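Local coordinates for protein glycogen synthase (Cyanobacterium sp. CLg1, PDB 6GNF) that belongs to the starch/glycogen synthase family of glycosyltransferases and holds ADP and a glycan in the modelled structure, at residues A[136-148]-A[172-185]. Numbering follows the deposited sequence.
Sequences FAMLSQAALAVPL and WHTSLLPLYLKEYY. With GLC (alpha-D-glucopyranose), chain D.
L144 drops its branched end among L177, Y180, L181 and Y185, a knob in a hole: CD1 lies 3.5 Å from CB of Y180, while CD2 meets L177 and L181. Where the helices cross at -53°, Y180 makes the reciprocal knob among A137, S140, Q141 and L144. The small A137 and S140 leave room for its broad ring, and Q141 lays CG over the ring centre, 3.9 Å from the centroid, a CH-pi contact. With CG anti to the carbonyl carbon (chi1 -66°), Q141 brings NE2 beside the hydroxyl end of that ring, and its OE1 accepts from N81 N; the Y180 hydroxyl bonds to L217 O.

No direct hydrogen bond joins the segments. One water lies 2.7 Å from S140 OG, donates to H173 O at 2.7 Å and accepts from L176 N at 3.1 Å; a second bridges Q141 O and Y185 OH.

At the other end F136 and W172 form an offset edge-to-face pair, planes at 86°, and F136 receives the edge of H173 on its own face. W172 NE1 donates to glucose O3 at 3.3 Å. W172 and H173 thus line the glycan pocket of this Rossmann-like domain, F136 packs against them from the neighbouring helix, and water and protein backbone satisfy the polar groups among the apolar side chains.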
loop_
_atom_site.group_PDB
_atom_site.type_symbol
_atom_site.label_atom_id
_atom_site.label_comp_id
_atom_site.label_asym_id
_atom_site.label_seq_id
_atom_site.Cartn_x
_atom_site.Cartn_y
_atom_site.Cartn_z
ATOM N N PHE A 136 -7.782 15.142 -6.982
ATOM C CA PHE A 136 -6.373 14.818 -6.809
ATOM C C PHE A 136 -5.430 15.757 -7.555
ATOM O O PHE A 136 -4.325 16.015 -7.086
ATOM C CB PHE A 136 -6.109 13.348 -7.136
ATOM C CG PHE A 136 -6.850 12.399 -6.237
ATOM C CD1 PHE A 136 -6.900 12.614 -4.864
ATOM C CD2 PHE A 136 -7.510 11.294 -6.758
ATOM C CE1 PHE A 136 -7.592 11.746 -4.037
ATOM C CE2 PHE A 136 -8.203 10.418 -5.926
ATOM C CZ PHE A 136 -8.247 10.648 -4.569
ATOM N N ALA A 137 -5.875 16.315 -8.676
ATOM C CA ALA A 137 -5.157 17.446 -9.259
ATOM C C ALA A 137 -5.088 18.603 -8.248
ATOM O O ALA A 137 -4.060 19.271 -8.122
ATOM C CB ALA A 137 -5.820 17.908 -10.544
ATOM N N MET A 138 -6.186 18.851 -7.545
ATOM C CA MET A 138 -6.206 19.916 -6.542
ATOM C C MET A 138 -5.255 19.627 -5.373
ATOM O O MET A 138 -4.648 20.547 -4.813
ATOM C CB MET A 138 -7.623 20.144 -6.026
ATOM C CG MET A 138 -7.739 21.336 -5.070
ATOM S SD MET A 138 -9.439 21.760 -4.663
ATOM C CE MET A 138 -9.817 20.409 -3.551
ATOM N N LEU A 139 -5.154 18.361 -4.977
ATOM C CA LEU A 139 -4.205 17.971 -3.936
ATOM C C LEU A 139 -2.767 18.303 -4.322
ATOM O O LEU A 139 -2.020 18.823 -3.499
ATOM C CB LEU A 139 -4.322 16.475 -3.624
ATOM C CG LEU A 139 -3.280 15.887 -2.671
ATOM C CD1 LEU A 139 -3.291 16.603 -1.333
ATOM C CD2 LEU A 139 -3.527 14.397 -2.472
ATOM N N SER A 140 -2.390 18.008 -5.568
ATOM C CA SER A 140 -1.022 18.254 -6.032
ATOM C C SER A 140 -0.698 19.745 -6.045
ATOM O O SER A 140 0.389 20.139 -5.665
ATOM C CB SER A 140 -0.805 17.645 -7.412
ATOM O OG SER A 140 -0.983 16.242 -7.325
ATOM N N GLN A 141 -1.647 20.560 -6.490
ATOM C CA GLN A 141 -1.492 22.013 -6.467
ATOM C C GLN A 141 -1.385 22.549 -5.052
ATOM O O GLN A 141 -0.594 23.447 -4.784
ATOM C CB GLN A 141 -2.684 22.701 -7.136
ATOM C CG GLN A 141 -2.809 22.438 -8.619
ATOM C CD GLN A 141 -4.122 22.942 -9.176
ATOM O OE1 GLN A 141 -4.588 24.030 -8.828
ATOM N NE2 GLN A 141 -4.739 22.151 -10.036
ATOM N N ALA A 142 -2.237 22.053 -4.162
ATOM C CA ALA A 142 -2.255 22.546 -2.791
ATOM C C ALA A 142 -0.968 22.204 -2.049
ATOM O O ALA A 142 -0.537 22.994 -1.203
ATOM C CB ALA A 142 -3.458 21.989 -2.042
ATOM N N ALA A 143 -0.402 21.039 -2.348
ATOM C CA ALA A 143 0.783 20.551 -1.646
ATOM C C ALA A 143 2.013 21.381 -1.973
ATOM O O ALA A 143 2.875 21.583 -1.138
ATOM C CB ALA A 143 1.040 19.092 -1.995
ATOM N N LEU A 144 2.084 21.884 -3.199
ATOM C CA LEU A 144 3.247 22.649 -3.632
ATOM C C LEU A 144 3.424 23.932 -2.825
ATOM O O LEU A 144 4.567 24.352 -2.602
ATOM C CB LEU A 144 3.156 22.972 -5.127
ATOM C CG LEU A 144 3.501 21.828 -6.084
ATOM C CD1 LEU A 144 2.920 22.079 -7.458
ATOM C CD2 LEU A 144 5.002 21.625 -6.178
ATOM N N ALA A 145 2.321 24.515 -2.357
ATOM C CA ALA A 145 2.383 25.753 -1.587
ATOM C C ALA A 145 2.828 25.538 -0.144
ATOM O O ALA A 145 3.240 26.480 0.533
ATOM C CB ALA A 145 1.034 26.463 -1.626
ATOM N N VAL A 146 2.785 24.299 0.330
ATOM C CA VAL A 146 3.000 24.037 1.758
ATOM C C VAL A 146 4.409 24.412 2.233
ATOM O O VAL A 146 4.529 25.052 3.293
ATOM C CB VAL A 146 2.631 22.587 2.136
ATOM C CG1 VAL A 146 3.180 22.206 3.505
ATOM C CG2 VAL A 146 1.121 22.424 2.118
ATOM N N PRO A 147 5.457 24.022 1.478
ATOM C CA PRO A 147 6.799 24.441 1.887
ATOM C C PRO A 147 7.017 25.959 1.908
ATOM O O PRO A 147 7.919 26.429 2.605
ATOM C CB PRO A 147 7.707 23.785 0.846
ATOM C CG PRO A 147 6.941 22.580 0.409
ATOM C CD PRO A 147 5.514 23.064 0.364
ATOM N N LEU A 148 6.178 26.720 1.211
ATOM C CA LEU A 148 6.332 28.173 1.169
ATOM C C LEU A 148 5.517 28.891 2.242
ATOM O O LEU A 148 5.877 29.992 2.644
ATOM C CB LEU A 148 5.929 28.707 -0.206
ATOM C CG LEU A 148 6.616 28.072 -1.419
ATOM C CD1 LEU A 148 6.009 28.614 -2.708
ATOM C CD2 LEU A 148 8.111 28.323 -1.390
ATOM N N TRP A 172 -0.153 7.204 -8.084
ATOM C CA TRP A 172 -0.706 7.958 -9.197
ATOM C C TRP A 172 -1.444 9.228 -8.772
ATOM O O TRP A 172 -1.485 10.189 -9.534
ATOM C CB TRP A 172 -1.612 7.077 -10.058
ATOM C CG TRP A 172 -2.900 6.705 -9.417
ATOM C CD1 TRP A 172 -3.159 5.575 -8.697
ATOM C CD2 TRP A 172 -4.120 7.454 -9.440
ATOM N NE1 TRP A 172 -4.465 5.577 -8.260
ATOM C CE2 TRP A 172 -5.076 6.719 -8.707
ATOM C CE3 TRP A 172 -4.498 8.672 -10.004
ATOM C CZ2 TRP A 172 -6.385 7.162 -8.537
ATOM C CZ3 TRP A 172 -5.796 9.113 -9.825
ATOM C CH2 TRP A 172 -6.724 8.359 -9.098
ATOM N N HIS A 173 -2.009 9.236 -7.566
ATOM C CA HIS A 173 -2.848 10.357 -7.105
ATOM C C HIS A 173 -2.110 11.685 -7.108
ATOM O O HIS A 173 -2.719 12.743 -7.288
ATOM C CB HIS A 173 -3.374 10.127 -5.685
ATOM C CG HIS A 173 -3.891 8.746 -5.441
ATOM N ND1 HIS A 173 -3.115 7.751 -4.882
ATOM C CD2 HIS A 173 -5.108 8.196 -5.674
ATOM C CE1 HIS A 173 -3.829 6.644 -4.796
ATOM N NE2 HIS A 173 -5.040 6.886 -5.270
ATOM N N THR A 174 -0.811 11.622 -6.838
ATOM C CA THR A 174 0.026 12.804 -6.726
ATOM C C THR A 174 1.016 12.925 -7.885
ATOM O O THR A 174 1.962 13.722 -7.825
ATOM C CB THR A 174 0.828 12.754 -5.418
ATOM O OG1 THR A 174 1.714 11.622 -5.452
ATOM C CG2 THR A 174 -0.114 12.660 -4.228
ATOM N N SER A 175 0.812 12.151 -8.949
ATOM C CA SER A 175 1.813 12.056 -10.009
ATOM C C SER A 175 1.841 13.256 -10.960
ATOM O O SER A 175 2.728 13.324 -11.793
ATOM C CB SER A 175 1.660 10.746 -10.794
ATOM O OG SER A 175 0.405 10.684 -11.433
ATOM N N LEU A 176 0.878 14.172 -10.853
ATOM C CA LEU A 176 0.919 15.426 -11.623
ATOM C C LEU A 176 1.727 16.533 -10.929
ATOM O O LEU A 176 2.027 17.560 -11.527
ATOM C CB LEU A 176 -0.486 15.955 -11.897
ATOM C CG LEU A 176 -1.444 15.084 -12.701
ATOM C CD1 LEU A 176 -2.803 15.766 -12.726
ATOM C CD2 LEU A 176 -0.952 14.838 -14.110
ATOM N N LEU A 177 2.088 16.341 -9.671
ATOM C CA LEU A 177 2.827 17.373 -8.934
ATOM C C LEU A 177 4.105 17.863 -9.648
ATOM O O LEU A 177 4.406 19.058 -9.631
ATOM C CB LEU A 177 3.148 16.893 -7.514
ATOM C CG LEU A 177 3.884 17.887 -6.612
ATOM C CD1 LEU A 177 3.439 17.734 -5.164
ATOM C CD2 LEU A 177 5.397 17.724 -6.727
ATOM N N PRO A 178 4.876 16.947 -10.257
ATOM C CA PRO A 178 6.057 17.396 -10.998
ATOM C C PRO A 178 5.732 18.307 -12.180
ATOM O O PRO A 178 6.510 19.210 -12.486
ATOM C CB PRO A 178 6.687 16.093 -11.486
ATOM C CG PRO A 178 6.220 15.061 -10.523
ATOM C CD PRO A 178 4.826 15.478 -10.156
ATOM N N LEU A 179 4.579 18.102 -12.806
ATOM C CA LEU A 179 4.166 18.949 -13.917
ATOM C C LEU A 179 3.787 20.331 -13.405
ATOM O O LEU A 179 4.190 21.343 -13.986
ATOM C CB LEU A 179 3.001 18.335 -14.702
ATOM C CG LEU A 179 3.363 17.161 -15.619
ATOM C CD1 LEU A 179 3.737 15.920 -14.831
ATOM C CD2 LEU A 179 2.217 16.842 -16.563
ATOM N N TYR A 180 3.004 20.384 -12.331
ATOM C CA TYR A 180 2.618 21.660 -11.737
ATOM C C TYR A 180 3.828 22.413 -11.180
ATOM O O TYR A 180 3.905 23.636 -11.308
ATOM C CB TYR A 180 1.579 21.472 -10.636
ATOM C CG TYR A 180 0.228 21.027 -11.139
ATOM C CD1 TYR A 180 -0.471 21.784 -12.067
ATOM C CD2 TYR A 180 -0.361 19.859 -10.677
ATOM C CE1 TYR A 180 -1.717 21.385 -12.532
ATOM C CE2 TYR A 180 -1.605 19.449 -11.135
ATOM C CZ TYR A 180 -2.279 20.209 -12.063
ATOM O OH TYR A 180 -3.515 19.803 -12.518
ATOM N N LEU A 181 4.769 21.683 -10.587
ATOM C CA LEU A 181 6.015 22.278 -10.099
ATOM C C LEU A 181 6.717 23.048 -11.212
ATOM O O LEU A 181 7.165 24.179 -11.017
ATOM C CB LEU A 181 6.963 21.196 -9.569
ATOM C CG LEU A 181 8.346 21.666 -9.128
ATOM C CD1 LEU A 181 8.236 22.696 -8.013
ATOM C CD2 LEU A 181 9.202 20.499 -8.685
ATOM N N LYS A 182 6.852 22.411 -12.366
ATOM C CA LYS A 182 7.479 23.056 -13.521
ATOM C C LYS A 182 6.671 24.219 -14.054
ATOM O O LYS A 182 7.219 25.287 -14.329
ATOM C CB LYS A 182 7.680 22.057 -14.647
ATOM C CG LYS A 182 8.770 21.075 -14.325
ATOM C CD LYS A 182 8.927 20.034 -15.405
ATOM C CE LYS A 182 10.046 19.096 -15.012
ATOM N NZ LYS A 182 10.196 18.042 -16.030
ATOM N N GLU A 183 5.378 23.994 -14.248
ATOM C CA GLU A 183 4.555 24.963 -14.954
ATOM C C GLU A 183 4.210 26.182 -14.112
ATOM O O GLU A 183 4.358 27.296 -14.587
ATOM C CB GLU A 183 3.281 24.301 -15.481
ATOM C CG GLU A 183 2.447 25.184 -16.399
ATOM C CD GLU A 183 3.209 25.692 -17.618
ATOM O OE1 GLU A 183 4.205 25.056 -18.051
ATOM O OE2 GLU A 183 2.799 26.730 -18.166
ATOM N N TYR A 184 3.776 25.969 -12.879
ATOM C CA TYR A 184 3.296 27.056 -12.036
ATOM C C TYR A 184 4.391 27.723 -11.211
ATOM O O TYR A 184 4.216 28.851 -10.803
ATOM C CB TYR A 184 2.235 26.538 -11.059
ATOM C CG TYR A 184 0.917 26.074 -11.655
ATOM C CD1 TYR A 184 0.708 25.990 -13.036
ATOM C CD2 TYR A 184 -0.120 25.678 -10.810
ATOM C CE1 TYR A 184 -0.508 25.549 -13.549
ATOM C CE2 TYR A 184 -1.340 25.245 -11.314
ATOM C CZ TYR A 184 -1.532 25.173 -12.679
ATOM O OH TYR A 184 -2.744 24.731 -13.155
ATOM N N TYR A 185 5.495 27.031 -10.939
ATOM C CA TYR A 185 6.515 27.560 -10.015
ATOM C C TYR A 185 7.852 27.828 -10.684
ATOM O O TYR A 185 8.275 28.981 -10.795
ATOM C CB TYR A 185 6.683 26.629 -8.805
ATOM C CG TYR A 185 5.484 26.669 -7.888
ATOM C CD1 TYR A 185 4.374 25.868 -8.134
ATOM C CD2 TYR A 185 5.441 27.541 -6.809
ATOM C CE1 TYR A 185 3.268 25.901 -7.315
ATOM C CE2 TYR A 185 4.331 27.591 -5.978
ATOM C CZ TYR A 185 3.250 26.769 -6.231
ATOM O OH TYR A 185 2.157 26.802 -5.406
HETATM C C1 GLC D . -8.346 2.621 -5.506
HETATM C C2 GLC D . -7.210 3.645 -5.655
HETATM C C3 GLC D . -5.871 2.967 -5.376
HETATM C C4 GLC D . -5.897 2.313 -3.997
HETATM C C5 GLC D . -7.038 1.288 -3.962
HETATM C C6 GLC D . -7.130 0.496 -2.650
HETATM O O2 GLC D . -7.180 4.195 -6.976
HETATM O O3 GLC D . -4.788 3.892 -5.466
HETATM O O4 GLC D . -4.618 1.706 -3.776
HETATM O O5 GLC D . -8.276 1.971 -4.224
HETATM O O6 GLC D . -7.389 1.344 -1.519
HETATM O O HOH W 1 -1.708 14.385 -9.177
HETATM O O HOH W 2 0.098 25.539 -6.436
#